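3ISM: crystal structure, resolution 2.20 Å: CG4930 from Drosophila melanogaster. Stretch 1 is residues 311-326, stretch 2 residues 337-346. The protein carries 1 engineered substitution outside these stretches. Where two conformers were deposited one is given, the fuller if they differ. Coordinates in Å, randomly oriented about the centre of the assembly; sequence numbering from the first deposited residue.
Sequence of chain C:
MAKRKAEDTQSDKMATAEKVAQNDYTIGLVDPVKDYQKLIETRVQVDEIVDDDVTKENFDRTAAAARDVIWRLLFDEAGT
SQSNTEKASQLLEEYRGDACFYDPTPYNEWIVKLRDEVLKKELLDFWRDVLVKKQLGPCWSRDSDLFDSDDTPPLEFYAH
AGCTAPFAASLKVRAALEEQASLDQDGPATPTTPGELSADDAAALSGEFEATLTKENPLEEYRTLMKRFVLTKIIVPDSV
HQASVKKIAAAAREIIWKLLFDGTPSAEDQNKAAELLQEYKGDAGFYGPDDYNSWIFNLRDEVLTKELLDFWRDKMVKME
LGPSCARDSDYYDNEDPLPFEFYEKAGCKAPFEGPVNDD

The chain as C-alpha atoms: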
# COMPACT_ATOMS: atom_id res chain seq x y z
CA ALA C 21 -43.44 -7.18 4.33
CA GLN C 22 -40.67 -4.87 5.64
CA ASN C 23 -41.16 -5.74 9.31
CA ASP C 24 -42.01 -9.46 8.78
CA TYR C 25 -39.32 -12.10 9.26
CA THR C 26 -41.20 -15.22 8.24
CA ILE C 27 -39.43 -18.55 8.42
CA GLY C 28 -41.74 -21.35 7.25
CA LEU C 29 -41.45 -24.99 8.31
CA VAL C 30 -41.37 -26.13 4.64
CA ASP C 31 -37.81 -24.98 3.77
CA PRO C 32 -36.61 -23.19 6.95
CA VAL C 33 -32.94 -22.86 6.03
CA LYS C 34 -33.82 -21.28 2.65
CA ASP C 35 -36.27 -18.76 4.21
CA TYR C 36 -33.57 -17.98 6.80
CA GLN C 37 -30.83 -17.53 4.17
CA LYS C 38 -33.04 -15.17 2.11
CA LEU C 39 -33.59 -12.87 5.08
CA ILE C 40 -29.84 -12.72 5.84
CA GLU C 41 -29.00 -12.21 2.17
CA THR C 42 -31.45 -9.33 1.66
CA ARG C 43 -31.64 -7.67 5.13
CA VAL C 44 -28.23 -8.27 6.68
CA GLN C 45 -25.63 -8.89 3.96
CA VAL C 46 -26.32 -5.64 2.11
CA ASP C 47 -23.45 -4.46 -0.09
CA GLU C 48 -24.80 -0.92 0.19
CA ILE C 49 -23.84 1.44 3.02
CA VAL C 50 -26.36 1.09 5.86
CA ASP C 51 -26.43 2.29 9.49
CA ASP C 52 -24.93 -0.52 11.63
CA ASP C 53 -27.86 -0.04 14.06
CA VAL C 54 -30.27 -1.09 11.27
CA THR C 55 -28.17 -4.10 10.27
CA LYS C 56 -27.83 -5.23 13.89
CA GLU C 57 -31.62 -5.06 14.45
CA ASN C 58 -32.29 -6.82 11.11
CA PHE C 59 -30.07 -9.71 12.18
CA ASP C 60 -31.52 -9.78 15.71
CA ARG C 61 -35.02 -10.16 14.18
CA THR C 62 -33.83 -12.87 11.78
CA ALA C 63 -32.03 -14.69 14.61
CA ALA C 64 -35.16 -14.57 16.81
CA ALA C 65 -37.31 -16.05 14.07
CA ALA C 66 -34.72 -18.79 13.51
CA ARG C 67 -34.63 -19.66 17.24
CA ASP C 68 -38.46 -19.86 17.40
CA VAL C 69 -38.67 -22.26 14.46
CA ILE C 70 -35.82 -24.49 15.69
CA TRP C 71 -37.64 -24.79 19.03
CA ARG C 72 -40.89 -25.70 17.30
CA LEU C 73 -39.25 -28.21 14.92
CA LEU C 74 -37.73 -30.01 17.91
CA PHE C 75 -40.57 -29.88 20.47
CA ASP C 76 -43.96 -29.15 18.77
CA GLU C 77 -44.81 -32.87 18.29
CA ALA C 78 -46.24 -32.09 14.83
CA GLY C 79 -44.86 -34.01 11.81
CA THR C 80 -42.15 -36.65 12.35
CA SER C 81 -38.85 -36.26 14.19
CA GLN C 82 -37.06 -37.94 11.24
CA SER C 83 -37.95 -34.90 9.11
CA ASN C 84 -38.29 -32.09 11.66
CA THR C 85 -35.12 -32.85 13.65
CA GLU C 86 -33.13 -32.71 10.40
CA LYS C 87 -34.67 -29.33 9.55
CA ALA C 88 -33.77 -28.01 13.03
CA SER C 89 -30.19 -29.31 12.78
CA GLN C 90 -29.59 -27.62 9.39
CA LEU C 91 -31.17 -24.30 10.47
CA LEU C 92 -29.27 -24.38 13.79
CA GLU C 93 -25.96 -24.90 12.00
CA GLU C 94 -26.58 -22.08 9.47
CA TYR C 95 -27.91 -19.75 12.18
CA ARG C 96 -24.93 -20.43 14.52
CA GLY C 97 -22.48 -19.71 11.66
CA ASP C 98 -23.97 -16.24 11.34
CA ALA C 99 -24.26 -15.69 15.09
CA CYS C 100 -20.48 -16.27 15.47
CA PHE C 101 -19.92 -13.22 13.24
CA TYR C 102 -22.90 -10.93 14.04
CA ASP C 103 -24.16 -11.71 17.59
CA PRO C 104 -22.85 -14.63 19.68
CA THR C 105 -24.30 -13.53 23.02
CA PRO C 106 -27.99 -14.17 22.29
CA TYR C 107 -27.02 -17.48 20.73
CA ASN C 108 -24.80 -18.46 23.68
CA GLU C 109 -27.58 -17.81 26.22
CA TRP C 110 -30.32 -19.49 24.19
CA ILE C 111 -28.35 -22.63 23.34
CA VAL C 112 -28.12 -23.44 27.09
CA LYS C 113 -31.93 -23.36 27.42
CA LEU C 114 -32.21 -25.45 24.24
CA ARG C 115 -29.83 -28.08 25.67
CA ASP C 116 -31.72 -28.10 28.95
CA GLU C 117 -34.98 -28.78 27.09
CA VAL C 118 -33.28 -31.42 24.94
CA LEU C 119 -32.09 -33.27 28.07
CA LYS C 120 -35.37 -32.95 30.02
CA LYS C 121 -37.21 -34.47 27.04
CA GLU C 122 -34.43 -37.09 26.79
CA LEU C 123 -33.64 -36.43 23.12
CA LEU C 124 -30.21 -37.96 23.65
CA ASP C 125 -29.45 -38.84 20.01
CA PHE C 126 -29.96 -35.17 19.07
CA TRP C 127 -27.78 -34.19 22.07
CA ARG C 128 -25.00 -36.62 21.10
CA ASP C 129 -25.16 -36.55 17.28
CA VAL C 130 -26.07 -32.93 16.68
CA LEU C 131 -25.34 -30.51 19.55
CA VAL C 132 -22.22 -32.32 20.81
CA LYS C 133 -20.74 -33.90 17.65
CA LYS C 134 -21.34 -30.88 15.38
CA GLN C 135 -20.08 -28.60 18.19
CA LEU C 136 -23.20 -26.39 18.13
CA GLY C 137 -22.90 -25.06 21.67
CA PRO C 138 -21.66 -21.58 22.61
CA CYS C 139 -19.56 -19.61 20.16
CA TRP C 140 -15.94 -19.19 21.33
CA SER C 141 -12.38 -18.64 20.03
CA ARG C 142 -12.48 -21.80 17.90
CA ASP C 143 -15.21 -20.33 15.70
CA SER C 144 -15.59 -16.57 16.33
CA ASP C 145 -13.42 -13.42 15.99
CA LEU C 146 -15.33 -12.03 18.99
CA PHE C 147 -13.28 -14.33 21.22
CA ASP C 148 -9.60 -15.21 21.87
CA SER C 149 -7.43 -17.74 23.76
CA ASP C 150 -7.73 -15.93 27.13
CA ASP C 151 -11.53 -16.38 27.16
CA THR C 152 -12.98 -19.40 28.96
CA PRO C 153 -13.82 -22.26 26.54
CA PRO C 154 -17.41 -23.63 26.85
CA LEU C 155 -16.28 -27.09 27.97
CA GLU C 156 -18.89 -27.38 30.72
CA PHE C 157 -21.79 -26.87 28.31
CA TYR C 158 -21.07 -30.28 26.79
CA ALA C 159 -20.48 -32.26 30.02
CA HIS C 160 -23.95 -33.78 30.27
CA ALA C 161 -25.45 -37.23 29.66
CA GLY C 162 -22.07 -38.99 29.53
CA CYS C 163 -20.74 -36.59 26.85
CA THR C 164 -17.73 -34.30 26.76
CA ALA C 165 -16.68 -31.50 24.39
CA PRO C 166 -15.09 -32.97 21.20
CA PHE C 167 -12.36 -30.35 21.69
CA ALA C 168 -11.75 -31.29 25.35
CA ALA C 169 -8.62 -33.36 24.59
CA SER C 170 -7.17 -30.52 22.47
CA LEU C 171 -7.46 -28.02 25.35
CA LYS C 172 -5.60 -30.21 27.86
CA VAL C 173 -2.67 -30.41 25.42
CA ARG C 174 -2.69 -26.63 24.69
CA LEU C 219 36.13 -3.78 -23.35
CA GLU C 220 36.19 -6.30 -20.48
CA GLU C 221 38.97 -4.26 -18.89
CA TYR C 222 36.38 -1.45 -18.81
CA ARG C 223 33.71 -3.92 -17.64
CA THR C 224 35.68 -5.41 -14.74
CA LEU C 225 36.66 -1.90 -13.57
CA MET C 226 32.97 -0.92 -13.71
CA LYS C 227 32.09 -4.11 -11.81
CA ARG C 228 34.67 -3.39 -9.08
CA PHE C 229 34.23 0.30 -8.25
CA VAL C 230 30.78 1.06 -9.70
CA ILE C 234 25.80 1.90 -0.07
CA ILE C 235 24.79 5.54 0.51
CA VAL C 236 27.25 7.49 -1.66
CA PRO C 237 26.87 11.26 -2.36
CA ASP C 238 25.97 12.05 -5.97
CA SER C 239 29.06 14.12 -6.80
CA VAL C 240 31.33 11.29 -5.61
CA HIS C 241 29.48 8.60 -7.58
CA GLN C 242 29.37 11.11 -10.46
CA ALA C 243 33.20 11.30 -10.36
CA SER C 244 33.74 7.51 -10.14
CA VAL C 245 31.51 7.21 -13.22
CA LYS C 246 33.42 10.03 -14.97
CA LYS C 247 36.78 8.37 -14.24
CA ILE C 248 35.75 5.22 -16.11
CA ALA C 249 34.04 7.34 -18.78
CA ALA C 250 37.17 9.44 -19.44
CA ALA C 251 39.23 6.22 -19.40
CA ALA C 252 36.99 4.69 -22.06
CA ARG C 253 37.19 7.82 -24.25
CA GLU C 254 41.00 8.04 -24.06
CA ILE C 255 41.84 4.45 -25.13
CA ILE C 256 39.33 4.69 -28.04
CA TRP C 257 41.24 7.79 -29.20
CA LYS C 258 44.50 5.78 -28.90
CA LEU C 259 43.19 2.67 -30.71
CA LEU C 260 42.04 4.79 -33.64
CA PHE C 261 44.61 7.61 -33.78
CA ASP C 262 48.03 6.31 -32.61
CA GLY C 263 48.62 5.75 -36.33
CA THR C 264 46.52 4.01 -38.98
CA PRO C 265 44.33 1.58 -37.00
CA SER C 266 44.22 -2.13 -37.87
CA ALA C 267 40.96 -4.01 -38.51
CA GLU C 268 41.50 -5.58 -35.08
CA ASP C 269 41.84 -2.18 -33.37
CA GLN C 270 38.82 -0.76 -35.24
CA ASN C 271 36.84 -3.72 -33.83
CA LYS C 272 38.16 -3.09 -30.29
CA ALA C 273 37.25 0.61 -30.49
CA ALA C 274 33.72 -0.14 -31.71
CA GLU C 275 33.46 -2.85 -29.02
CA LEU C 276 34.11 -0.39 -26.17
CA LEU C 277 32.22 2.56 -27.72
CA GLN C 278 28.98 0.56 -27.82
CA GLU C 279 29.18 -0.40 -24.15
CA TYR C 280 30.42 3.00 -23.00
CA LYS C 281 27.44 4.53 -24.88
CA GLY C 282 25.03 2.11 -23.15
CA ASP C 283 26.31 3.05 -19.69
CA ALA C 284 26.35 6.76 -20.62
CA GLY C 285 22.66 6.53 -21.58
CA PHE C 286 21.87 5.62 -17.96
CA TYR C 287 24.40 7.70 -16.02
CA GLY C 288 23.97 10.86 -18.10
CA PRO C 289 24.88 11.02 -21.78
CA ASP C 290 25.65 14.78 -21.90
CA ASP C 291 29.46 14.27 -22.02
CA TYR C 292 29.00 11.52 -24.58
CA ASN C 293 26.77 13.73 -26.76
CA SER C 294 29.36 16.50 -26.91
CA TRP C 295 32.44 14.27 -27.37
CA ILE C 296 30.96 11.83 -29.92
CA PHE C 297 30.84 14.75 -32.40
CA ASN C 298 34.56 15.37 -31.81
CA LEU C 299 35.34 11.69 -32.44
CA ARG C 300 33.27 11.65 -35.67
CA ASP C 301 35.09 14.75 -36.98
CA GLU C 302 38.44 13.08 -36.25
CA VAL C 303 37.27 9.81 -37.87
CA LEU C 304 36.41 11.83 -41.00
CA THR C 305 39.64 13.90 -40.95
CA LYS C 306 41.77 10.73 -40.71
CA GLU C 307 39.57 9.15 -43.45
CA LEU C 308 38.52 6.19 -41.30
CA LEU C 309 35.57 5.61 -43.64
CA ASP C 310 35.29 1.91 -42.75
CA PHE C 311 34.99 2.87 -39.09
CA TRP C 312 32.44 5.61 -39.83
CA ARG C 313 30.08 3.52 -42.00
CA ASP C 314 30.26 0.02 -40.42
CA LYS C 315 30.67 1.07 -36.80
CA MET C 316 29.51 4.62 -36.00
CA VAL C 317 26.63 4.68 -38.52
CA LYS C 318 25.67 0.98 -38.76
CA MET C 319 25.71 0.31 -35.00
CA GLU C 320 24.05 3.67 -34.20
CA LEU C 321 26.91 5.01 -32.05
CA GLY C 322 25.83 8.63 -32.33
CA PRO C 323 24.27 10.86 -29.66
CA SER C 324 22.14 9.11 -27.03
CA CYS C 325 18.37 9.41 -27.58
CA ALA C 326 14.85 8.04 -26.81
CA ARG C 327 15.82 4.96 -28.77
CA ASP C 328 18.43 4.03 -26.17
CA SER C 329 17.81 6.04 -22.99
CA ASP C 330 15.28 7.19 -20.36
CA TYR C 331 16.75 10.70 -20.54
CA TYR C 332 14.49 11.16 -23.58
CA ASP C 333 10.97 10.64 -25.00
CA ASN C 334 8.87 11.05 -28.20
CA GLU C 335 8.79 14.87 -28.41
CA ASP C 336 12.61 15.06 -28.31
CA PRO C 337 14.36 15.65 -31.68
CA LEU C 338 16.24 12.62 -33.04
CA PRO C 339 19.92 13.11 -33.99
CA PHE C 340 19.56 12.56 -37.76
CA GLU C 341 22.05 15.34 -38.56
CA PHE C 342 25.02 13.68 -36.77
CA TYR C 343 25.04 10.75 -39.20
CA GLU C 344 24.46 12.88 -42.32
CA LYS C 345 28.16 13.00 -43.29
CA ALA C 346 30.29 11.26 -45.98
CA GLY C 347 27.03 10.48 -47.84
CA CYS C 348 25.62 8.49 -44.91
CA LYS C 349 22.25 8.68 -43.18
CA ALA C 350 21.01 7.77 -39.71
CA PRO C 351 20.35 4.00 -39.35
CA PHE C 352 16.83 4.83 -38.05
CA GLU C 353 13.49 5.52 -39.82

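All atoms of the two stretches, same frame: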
# COMPACT_ATOMS: atom_id res chain seq x y z
N PHE C 311 35.43 2.71 -40.46
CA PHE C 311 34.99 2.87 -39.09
C PHE C 311 33.69 3.66 -39.06
O PHE C 311 32.74 3.26 -38.38
CB PHE C 311 36.06 3.52 -38.21
CG PHE C 311 35.75 3.47 -36.73
CD1 PHE C 311 35.94 2.29 -36.01
CD2 PHE C 311 35.27 4.59 -36.06
CE1 PHE C 311 35.66 2.24 -34.64
CE2 PHE C 311 34.99 4.54 -34.69
CZ PHE C 311 35.19 3.36 -33.98
N TRP C 312 33.63 4.76 -39.81
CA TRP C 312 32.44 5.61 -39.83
C TRP C 312 31.18 4.83 -40.25
O TRP C 312 30.20 4.78 -39.50
CB TRP C 312 32.65 6.85 -40.72
CG TRP C 312 31.41 7.72 -40.91
CD1 TRP C 312 30.82 8.06 -42.10
CD2 TRP C 312 30.62 8.35 -39.88
NE1 TRP C 312 29.73 8.87 -41.88
CE2 TRP C 312 29.58 9.06 -40.52
CE3 TRP C 312 30.70 8.39 -38.48
CZ2 TRP C 312 28.62 9.79 -39.81
CZ3 TRP C 312 29.74 9.11 -37.78
CH2 TRP C 312 28.72 9.80 -38.45
N ARG C 313 31.24 4.20 -41.42
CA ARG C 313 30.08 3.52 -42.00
C ARG C 313 29.63 2.25 -41.26
O ARG C 313 28.45 2.11 -40.96
CB ARG C 313 30.32 3.20 -43.47
CG ARG C 313 30.57 4.41 -44.35
CD ARG C 313 30.44 4.04 -45.81
NE ARG C 313 31.26 2.89 -46.16
CZ ARG C 313 32.52 2.95 -46.58
NH1 ARG C 313 33.14 4.12 -46.72
NH2 ARG C 313 33.17 1.83 -46.87
N ASP C 314 30.57 1.35 -40.97
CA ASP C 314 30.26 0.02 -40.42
C ASP C 314 30.14 0.00 -38.91
O ASP C 314 29.55 -0.92 -38.33
CB ASP C 314 31.31 -1.01 -40.84
CG ASP C 314 31.55 -1.03 -42.34
OD1 ASP C 314 30.67 -0.58 -43.11
OD2 ASP C 314 32.63 -1.50 -42.76
N LYS C 315 30.71 1.01 -38.26
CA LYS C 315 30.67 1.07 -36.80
C LYS C 315 29.80 2.22 -36.30
O LYS C 315 28.76 1.97 -35.70
CB LYS C 315 32.09 1.13 -36.21
CG LYS C 315 33.06 0.06 -36.76
CD LYS C 315 32.54 -1.36 -36.52
CE LYS C 315 33.49 -2.40 -37.09
NZ LYS C 315 33.08 -3.78 -36.69
N MET C 316 30.21 3.46 -36.55
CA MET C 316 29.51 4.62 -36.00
C MET C 316 28.09 4.83 -36.55
O MET C 316 27.16 5.18 -35.79
CB MET C 316 30.34 5.88 -36.19
CG MET C 316 31.68 5.83 -35.49
SD MET C 316 32.37 7.48 -35.26
CE MET C 316 31.33 8.07 -33.92
N VAL C 317 27.94 4.61 -37.87
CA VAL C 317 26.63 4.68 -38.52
C VAL C 317 25.82 3.39 -38.30
O VAL C 317 24.74 3.44 -37.71
CB VAL C 317 26.76 4.96 -40.05
CG1 VAL C 317 25.39 4.84 -40.75
CG2 VAL C 317 27.35 6.34 -40.29
N LYS C 318 26.37 2.26 -38.76
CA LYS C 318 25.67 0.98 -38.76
C LYS C 318 25.19 0.54 -37.37
O LYS C 318 24.05 0.10 -37.22
CB LYS C 318 26.54 -0.11 -39.38
CG LYS C 318 25.91 -1.51 -39.41
CD LYS C 318 26.61 -2.41 -40.44
CE LYS C 318 27.94 -2.97 -39.93
NZ LYS C 318 28.74 -3.58 -41.04
N MET C 319 26.05 0.71 -36.37
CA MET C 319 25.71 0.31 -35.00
C MET C 319 25.10 1.44 -34.16
O MET C 319 24.96 1.29 -32.94
CB MET C 319 26.92 -0.27 -34.31
CG MET C 319 27.54 -1.42 -35.07
SD MET C 319 29.15 -1.79 -34.37
CE MET C 319 29.33 -3.51 -34.89
N GLU C 320 24.74 2.54 -34.83
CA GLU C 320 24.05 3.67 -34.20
C GLU C 320 24.80 4.20 -32.97
O GLU C 320 24.27 4.26 -31.86
CB GLU C 320 22.62 3.25 -33.83
CG GLU C 320 21.60 4.38 -33.68
CD GLU C 320 20.25 3.89 -33.19
OE1 GLU C 320 19.70 2.93 -33.80
OE2 GLU C 320 19.73 4.45 -32.19
N LEU C 321 26.06 4.58 -33.17
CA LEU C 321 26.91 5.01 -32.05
C LEU C 321 26.97 6.52 -31.90
O LEU C 321 27.90 7.07 -31.29
CB LEU C 321 28.31 4.38 -32.14
CG LEU C 321 28.28 2.84 -32.08
CD1 LEU C 321 29.69 2.26 -32.05
CD2 LEU C 321 27.43 2.33 -30.88
N GLY C 322 25.95 7.18 -32.43
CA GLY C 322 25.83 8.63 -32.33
C GLY C 322 25.30 9.05 -30.97
O GLY C 322 25.33 8.26 -30.03
N PRO C 323 24.85 10.31 -30.88
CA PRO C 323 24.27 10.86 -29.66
C PRO C 323 23.22 9.93 -29.06
O PRO C 323 22.49 9.25 -29.79
CB PRO C 323 23.62 12.16 -30.14
CG PRO C 323 24.49 12.60 -31.27
CD PRO C 323 24.88 11.31 -31.96
N SER C 324 23.17 9.88 -27.73
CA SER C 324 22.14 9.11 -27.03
C SER C 324 20.77 9.75 -27.24
O SER C 324 20.67 10.98 -27.30
CB SER C 324 22.46 9.03 -25.55
OG SER C 324 21.59 8.14 -24.88
N CYS C 325 19.73 8.91 -27.34
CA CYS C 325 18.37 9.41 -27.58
C CYS C 325 17.28 8.47 -27.04
O CYS C 325 17.58 7.48 -26.37
CB CYS C 325 18.16 9.74 -29.06
SG CYS C 325 18.05 8.32 -30.14
N ALA C 326 16.01 8.80 -27.32
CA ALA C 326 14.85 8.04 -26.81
C ALA C 326 14.83 6.60 -27.29
O ALA C 326 14.04 5.78 -26.81
CB ALA C 326 13.53 8.73 -27.17
N PRO C 337 13.88 15.76 -30.30
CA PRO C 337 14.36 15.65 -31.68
C PRO C 337 15.44 14.58 -31.82
O PRO C 337 16.41 14.56 -31.05
CB PRO C 337 14.95 17.04 -31.97
CG PRO C 337 15.33 17.59 -30.63
CD PRO C 337 14.40 16.97 -29.62
N LEU C 338 15.27 13.68 -32.79
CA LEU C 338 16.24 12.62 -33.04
C LEU C 338 17.51 13.20 -33.70
O LEU C 338 17.44 14.21 -34.40
CB LEU C 338 15.62 11.51 -33.89
CG LEU C 338 14.61 10.57 -33.21
CD1 LEU C 338 13.64 9.97 -34.22
CD2 LEU C 338 15.30 9.48 -32.41
N PRO C 339 18.68 12.55 -33.48
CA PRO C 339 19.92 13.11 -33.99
C PRO C 339 20.25 12.65 -35.42
O PRO C 339 21.29 12.03 -35.64
CB PRO C 339 20.96 12.60 -33.00
CG PRO C 339 20.39 11.29 -32.48
CD PRO C 339 18.91 11.27 -32.79
N PHE C 340 19.36 12.96 -36.37
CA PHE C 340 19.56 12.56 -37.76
C PHE C 340 20.82 13.20 -38.33
O PHE C 340 21.60 12.54 -39.02
CB PHE C 340 18.36 12.97 -38.64
CG PHE C 340 17.05 12.37 -38.22
CD1 PHE C 340 16.81 11.01 -38.38
CD2 PHE C 340 16.04 13.17 -37.70
CE1 PHE C 340 15.58 10.44 -38.00
CE2 PHE C 340 14.80 12.63 -37.32
CZ PHE C 340 14.57 11.26 -37.47
N GLU C 341 21.01 14.47 -37.99
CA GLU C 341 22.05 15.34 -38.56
C GLU C 341 23.48 14.85 -38.30
O GLU C 341 24.36 15.06 -39.14
CB GLU C 341 21.90 16.79 -38.05
CG GLU C 341 20.45 17.28 -37.81
CD GLU C 341 19.85 16.77 -36.48
OE1 GLU C 341 20.58 16.68 -35.46
OE2 GLU C 341 18.63 16.47 -36.45
N PHE C 342 23.70 14.23 -37.14
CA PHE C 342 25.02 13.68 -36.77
C PHE C 342 25.56 12.68 -37.79
O PHE C 342 26.75 12.68 -38.11
CB PHE C 342 24.97 13.03 -35.37
CG PHE C 342 26.18 12.19 -35.05
CD1 PHE C 342 27.32 12.77 -34.52
CD2 PHE C 342 26.19 10.82 -35.29
CE1 PHE C 342 28.44 12.01 -34.23
CE2 PHE C 342 27.30 10.05 -35.01
CZ PHE C 342 28.44 10.66 -34.47
N TYR C 343 24.67 11.82 -38.29
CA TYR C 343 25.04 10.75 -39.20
C TYR C 343 25.13 11.21 -40.65
O TYR C 343 25.73 10.53 -41.48
CB TYR C 343 24.03 9.60 -39.11
CG TYR C 343 23.93 8.97 -37.75
CD1 TYR C 343 22.99 9.42 -36.83
CD2 TYR C 343 24.78 7.93 -37.37
CE1 TYR C 343 22.89 8.85 -35.58
CE2 TYR C 343 24.70 7.36 -36.11
CZ TYR C 343 23.74 7.83 -35.22
OH TYR C 343 23.63 7.27 -33.96
N GLU C 344 24.52 12.36 -40.94
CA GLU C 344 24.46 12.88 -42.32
C GLU C 344 25.79 13.48 -42.80
O GLU C 344 25.87 14.67 -43.12
CB GLU C 344 23.29 13.86 -42.48
CG GLU C 344 21.93 13.17 -42.66
CD GLU C 344 20.74 14.06 -42.32
OE1 GLU C 344 20.82 15.28 -42.58
OE2 GLU C 344 19.74 13.55 -41.78
N LYS C 345 26.82 12.64 -42.84
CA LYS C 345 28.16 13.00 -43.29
C LYS C 345 28.77 11.85 -44.10
O LYS C 345 28.42 10.68 -43.89
CB LYS C 345 29.07 13.36 -42.11
CG LYS C 345 28.70 14.67 -41.44
CD LYS C 345 29.92 15.48 -41.06
CE LYS C 345 29.53 16.89 -40.67
NZ LYS C 345 28.70 17.55 -41.72
N ALA C 346 29.68 12.19 -45.02
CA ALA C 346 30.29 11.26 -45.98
C ALA C 346 29.26 10.48 -46.82
O ALA C 346 29.51 9.33 -47.21
CB ALA C 346 31.29 10.31 -45.29

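Stretch 1 enters as the end of a helix that begins earlier in the chain and widens into a pi-type turn at 312-317, where Val 317 N bonds Trp 312 O (2.8 Å). A type I turn from Val 317 to Glu 320 follows, then, from Gly 322 through Cys 325, an extended run. Stretch 2 runs antiparallel to it: CA atoms pair from Cys 325 with Leu 338 (6.7 Å) to Trp 312 with Ala 346 (8.6 Å), past a weakly bonded helix at about 340-343.

Trp 312 points toward stretch 2 and gives a hydrogen bond from NE1 to Lys 345 O (3.0 Å, 157°), so the polar edge of the indole is met by a backbone carbonyl. The edge of its six-membered ring meets the face of Phe 342 in an offset pair, centroids 5.5 Å apart and planes at 68°. Phe 342 also receives Pro 323 CD over a face, 3.7 Å from the ring centroid, while Met 316 CE lies at the ring edge, 3.9 Å from Phe 342 CZ. Tyr 343 reaches the turn with its hydroxyl, and OH accepts a hydrogen bond from Gly 322 N (2.8 Å). A CB on Gly 322 would clash with that OH and with Phe 342 CD2. Farther along, Pro 323 CB packs on Pro 339 CB (3.9 Å) and Cys 325 SG on Leu 338 CD2 (3.7 Å).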